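Local coordinates for hypothetical protein, IPT/TIG domain protein (Bacteroides ovatus, PDB 4HW6) that is of unknown function but, with an IPT/TIG domain joined to a six-bladed beta-propeller, probably binds carbohydrate as an auxiliary nutrient-binding protein, at residues Y291-D301 / V311-P322. Numbering follows the deposited sequence. Where two conformers were deposited one is given.
Sequences YNGKHCIYRVD and VPYIVCGQHSSP. With EDO (1,2-ethanediol), chain G.
Tyr298 and Ile314 meet where strand 296-301 pairs with the short edge strand 313-315, the outer antiparallel hairpin of one four-stranded propeller blade. The register shifts by one residue at a classic beta bulge: the carbonyl O of Ile297 accepts from both Val315 N (2.8 Å) and Cys316 N (3.3 Å), each donor in the carbonyl plane. Beyond it, Arg299 and Tyr313 exchange two backbone hydrogen bonds.

Packing is tightest around the Tyr298 ring. Ile314 CB sits over one face, 3.9 Å from the ring centroid and 12° off its normal, while Tyr291 OH lies above the centre of the opposite face. The hydroxyls of Tyr298 and Tyr291 are both hydrogen-bonded to the Asp270 carboxylate, which fixes the ring's outer end. A leucine in place of Tyr298 would probably cost Asp270 one of its hydroxyl partners and open a gap between Ile314 and Tyr291.

Toward the loop end, Lys294 CB lies over a face of the His319 ring (3.9 Å from its centroid, 9° off the normal), and Pro322 CB over the His295 ring (3.6 Å from its centroid). Gln318 N donates to water 1 (3.0 Å), near His295 O.

The other end faces solvent, with Tyr313 exposed beside waters 2 and 3. With CG between the backbone N and the carbonyl carbon (chi1 60°), the Tyr313 ring lies alongside the extended Arg299 chain. In the Arg299 conformer given, and to that extent uncertain, NE forms a salt bridge with Asp301 OD1 (2.8 Å); water 3 connects Asp301 OD2 to Tyr313 OH.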
# COMPACT_ATOMS: atom_id res chain seq x y z
N TYR A 291 5.26 17.82 6.50
CA TYR A 291 5.71 19.09 5.93
C TYR A 291 6.39 18.72 4.62
O TYR A 291 7.59 18.45 4.57
CB TYR A 291 6.68 19.82 6.86
CG TYR A 291 6.12 20.55 8.05
CD1 TYR A 291 5.03 20.07 8.78
CD2 TYR A 291 6.69 21.75 8.47
CE1 TYR A 291 4.53 20.77 9.87
CE2 TYR A 291 6.21 22.45 9.57
CZ TYR A 291 5.14 21.94 10.28
OH TYR A 291 4.65 22.66 11.38
N ASN A 292 5.61 18.64 3.55
CA ASN A 292 6.12 18.14 2.29
C ASN A 292 7.30 18.92 1.74
O ASN A 292 8.21 18.35 1.16
CB ASN A 292 5.02 18.11 1.20
CG ASN A 292 3.73 17.47 1.65
OD1 ASN A 292 2.67 18.09 1.55
ND2 ASN A 292 3.78 16.23 2.15
N GLY A 293 7.28 20.24 1.91
CA GLY A 293 8.33 21.10 1.45
C GLY A 293 9.43 21.40 2.44
O GLY A 293 10.44 21.98 2.04
N LYS A 294 9.25 21.03 3.71
CA LYS A 294 10.25 21.33 4.75
C LYS A 294 10.90 20.10 5.38
O LYS A 294 11.74 20.22 6.28
CB LYS A 294 9.65 22.20 5.86
CG LYS A 294 8.93 23.43 5.38
CD LYS A 294 9.80 24.37 4.61
CE LYS A 294 9.02 25.65 4.34
NZ LYS A 294 9.84 26.63 3.60
N HIS A 295 10.54 18.92 4.89
CA HIS A 295 11.35 17.71 5.12
C HIS A 295 11.24 17.22 6.56
O HIS A 295 12.19 16.73 7.13
CB HIS A 295 12.79 17.96 4.71
CG HIS A 295 12.90 18.67 3.41
ND1 HIS A 295 12.43 18.13 2.25
CD2 HIS A 295 13.38 19.90 3.10
CE1 HIS A 295 12.60 18.99 1.26
NE2 HIS A 295 13.20 20.07 1.75
N CYS A 296 10.04 17.28 7.11
CA CYS A 296 9.83 16.83 8.49
C CYS A 296 8.38 16.45 8.68
O CYS A 296 7.52 16.75 7.83
CB CYS A 296 10.32 17.87 9.48
SG CYS A 296 9.56 19.47 9.28
N ILE A 297 8.14 15.69 9.74
CA ILE A 297 6.81 15.26 10.10
C ILE A 297 6.54 15.70 11.55
O ILE A 297 7.37 15.48 12.44
CB ILE A 297 6.64 13.72 9.97
CG1 ILE A 297 6.87 13.26 8.53
CG2 ILE A 297 5.24 13.30 10.47
CD1 ILE A 297 6.89 11.74 8.35
N TYR A 298 5.39 16.32 11.77
CA TYR A 298 4.95 16.72 13.09
C TYR A 298 3.75 15.88 13.48
O TYR A 298 3.08 15.26 12.62
CB TYR A 298 4.50 18.19 13.09
CG TYR A 298 5.56 19.27 13.12
CD1 TYR A 298 6.59 19.30 12.19
CD2 TYR A 298 5.46 20.32 14.03
CE1 TYR A 298 7.52 20.35 12.19
CE2 TYR A 298 6.39 21.35 14.03
CZ TYR A 298 7.43 21.35 13.10
OH TYR A 298 8.34 22.41 13.10
N ARG A 299 3.44 15.90 14.78
CA ARG A 299 2.22 15.30 15.30
C ARG A 299 1.35 16.36 15.97
O ARG A 299 1.85 17.23 16.70
CB ARG A 299 2.56 14.18 16.30
CG ARG A 299 1.39 13.70 17.16
CD ARG A 299 1.64 12.34 17.76
NE ARG A 299 0.88 12.11 18.98
CZ ARG A 299 0.95 11.00 19.71
NH1 ARG A 299 1.75 10.01 19.33
NH2 ARG A 299 0.24 10.86 20.82
N VAL A 300 0.04 16.26 15.75
CA VAL A 300 -0.94 17.13 16.42
C VAL A 300 -1.94 16.23 17.18
O VAL A 300 -2.59 15.36 16.60
CB VAL A 300 -1.62 18.10 15.44
CG1 VAL A 300 -2.29 17.36 14.27
CG2 VAL A 300 -2.60 18.98 16.21
N ASP A 301 -2.00 16.40 18.48
CA ASP A 301 -2.88 15.61 19.33
C ASP A 301 -4.30 16.16 19.32
O ASP A 301 -4.52 17.37 19.19
CB ASP A 301 -2.36 15.59 20.77
CG ASP A 301 -1.06 14.78 20.93
OD1 ASP A 301 -0.91 13.74 20.29
OD2 ASP A 301 -0.20 15.18 21.73
N VAL A 311 -0.93 22.00 20.46
CA VAL A 311 0.18 22.57 19.72
C VAL A 311 0.91 21.43 19.01
O VAL A 311 1.29 20.44 19.67
CB VAL A 311 1.15 23.33 20.64
CG1 VAL A 311 2.40 23.72 19.87
CG2 VAL A 311 0.46 24.57 21.23
N PRO A 312 1.07 21.52 17.68
CA PRO A 312 1.84 20.46 16.99
C PRO A 312 3.29 20.45 17.39
O PRO A 312 3.86 21.51 17.70
CB PRO A 312 1.75 20.84 15.52
CG PRO A 312 0.51 21.68 15.44
CD PRO A 312 0.50 22.47 16.72
N TYR A 313 3.88 19.27 17.39
CA TYR A 313 5.31 19.14 17.69
C TYR A 313 6.00 18.24 16.69
O TYR A 313 5.40 17.30 16.18
CB TYR A 313 5.53 18.62 19.12
CG TYR A 313 4.92 17.28 19.42
CD1 TYR A 313 5.62 16.10 19.17
CD2 TYR A 313 3.65 17.18 19.98
CE1 TYR A 313 5.06 14.88 19.43
CE2 TYR A 313 3.09 15.94 20.28
CZ TYR A 313 3.81 14.80 19.99
OH TYR A 313 3.30 13.55 20.31
N ILE A 314 7.29 18.49 16.46
CA ILE A 314 8.04 17.71 15.47
C ILE A 314 8.33 16.31 16.00
O ILE A 314 8.62 16.11 17.21
CB ILE A 314 9.35 18.43 15.04
CG1 ILE A 314 9.96 17.78 13.81
CG2 ILE A 314 10.38 18.48 16.18
CD1 ILE A 314 11.01 18.67 13.17
N VAL A 315 8.21 15.33 15.09
CA VAL A 315 8.49 13.94 15.41
C VAL A 315 9.78 13.46 14.75
O VAL A 315 10.58 12.76 15.40
CB VAL A 315 7.29 13.04 15.07
CG1 VAL A 315 7.62 11.55 15.22
CG2 VAL A 315 6.12 13.42 15.97
N CYS A 316 9.98 13.78 13.48
CA CYS A 316 11.18 13.38 12.78
C CYS A 316 11.59 14.33 11.69
O CYS A 316 10.83 15.17 11.24
CB CYS A 316 11.06 11.94 12.26
SG CYS A 316 9.90 11.78 10.92
N GLY A 317 12.84 14.21 11.29
CA GLY A 317 13.43 15.13 10.34
C GLY A 317 13.90 16.39 11.02
O GLY A 317 13.76 16.57 12.23
N GLN A 318 14.47 17.28 10.20
CA GLN A 318 14.81 18.63 10.62
C GLN A 318 14.25 19.59 9.59
O GLN A 318 14.52 19.48 8.39
CB GLN A 318 16.31 18.81 10.76
CG GLN A 318 16.65 20.19 11.27
CD GLN A 318 18.12 20.33 11.60
OE1 GLN A 318 18.58 19.86 12.64
NE2 GLN A 318 18.85 20.96 10.71
N HIS A 319 13.43 20.51 10.08
CA HIS A 319 12.78 21.51 9.27
C HIS A 319 13.80 22.24 8.38
O HIS A 319 14.79 22.77 8.88
CB HIS A 319 12.10 22.49 10.21
CG HIS A 319 11.11 23.43 9.57
ND1 HIS A 319 11.47 24.37 8.64
CD2 HIS A 319 9.80 23.63 9.85
CE1 HIS A 319 10.41 25.11 8.35
NE2 HIS A 319 9.38 24.68 9.07
N SER A 320 13.54 22.21 7.08
CA SER A 320 14.36 22.89 6.06
C SER A 320 15.77 22.27 5.84
O SER A 320 16.66 22.91 5.28
CB SER A 320 14.46 24.40 6.34
OG SER A 320 13.15 24.97 6.50
N SER A 321 15.95 21.01 6.26
CA SER A 321 17.22 20.31 6.09
C SER A 321 16.97 18.99 5.36
O SER A 321 16.81 17.95 5.98
CB SER A 321 17.91 20.06 7.44
OG SER A 321 19.21 19.52 7.25
N PRO A 322 16.89 19.04 4.03
CA PRO A 322 16.63 17.80 3.28
C PRO A 322 17.82 16.85 3.31
O PRO A 322 18.99 17.26 3.32
CB PRO A 322 16.38 18.31 1.85
CG PRO A 322 17.19 19.57 1.77
CD PRO A 322 17.03 20.20 3.13
C1 EDO G . 21.34 16.76 -0.80
O1 EDO G . 21.74 18.04 -1.33
C2 EDO G . 20.23 16.95 0.24
O2 EDO G . 20.76 17.63 1.39
O HOH W 1 14.90 16.32 7.34
O HOH W 2 0.23 17.96 19.57
O HOH W 3 1.58 13.48 22.33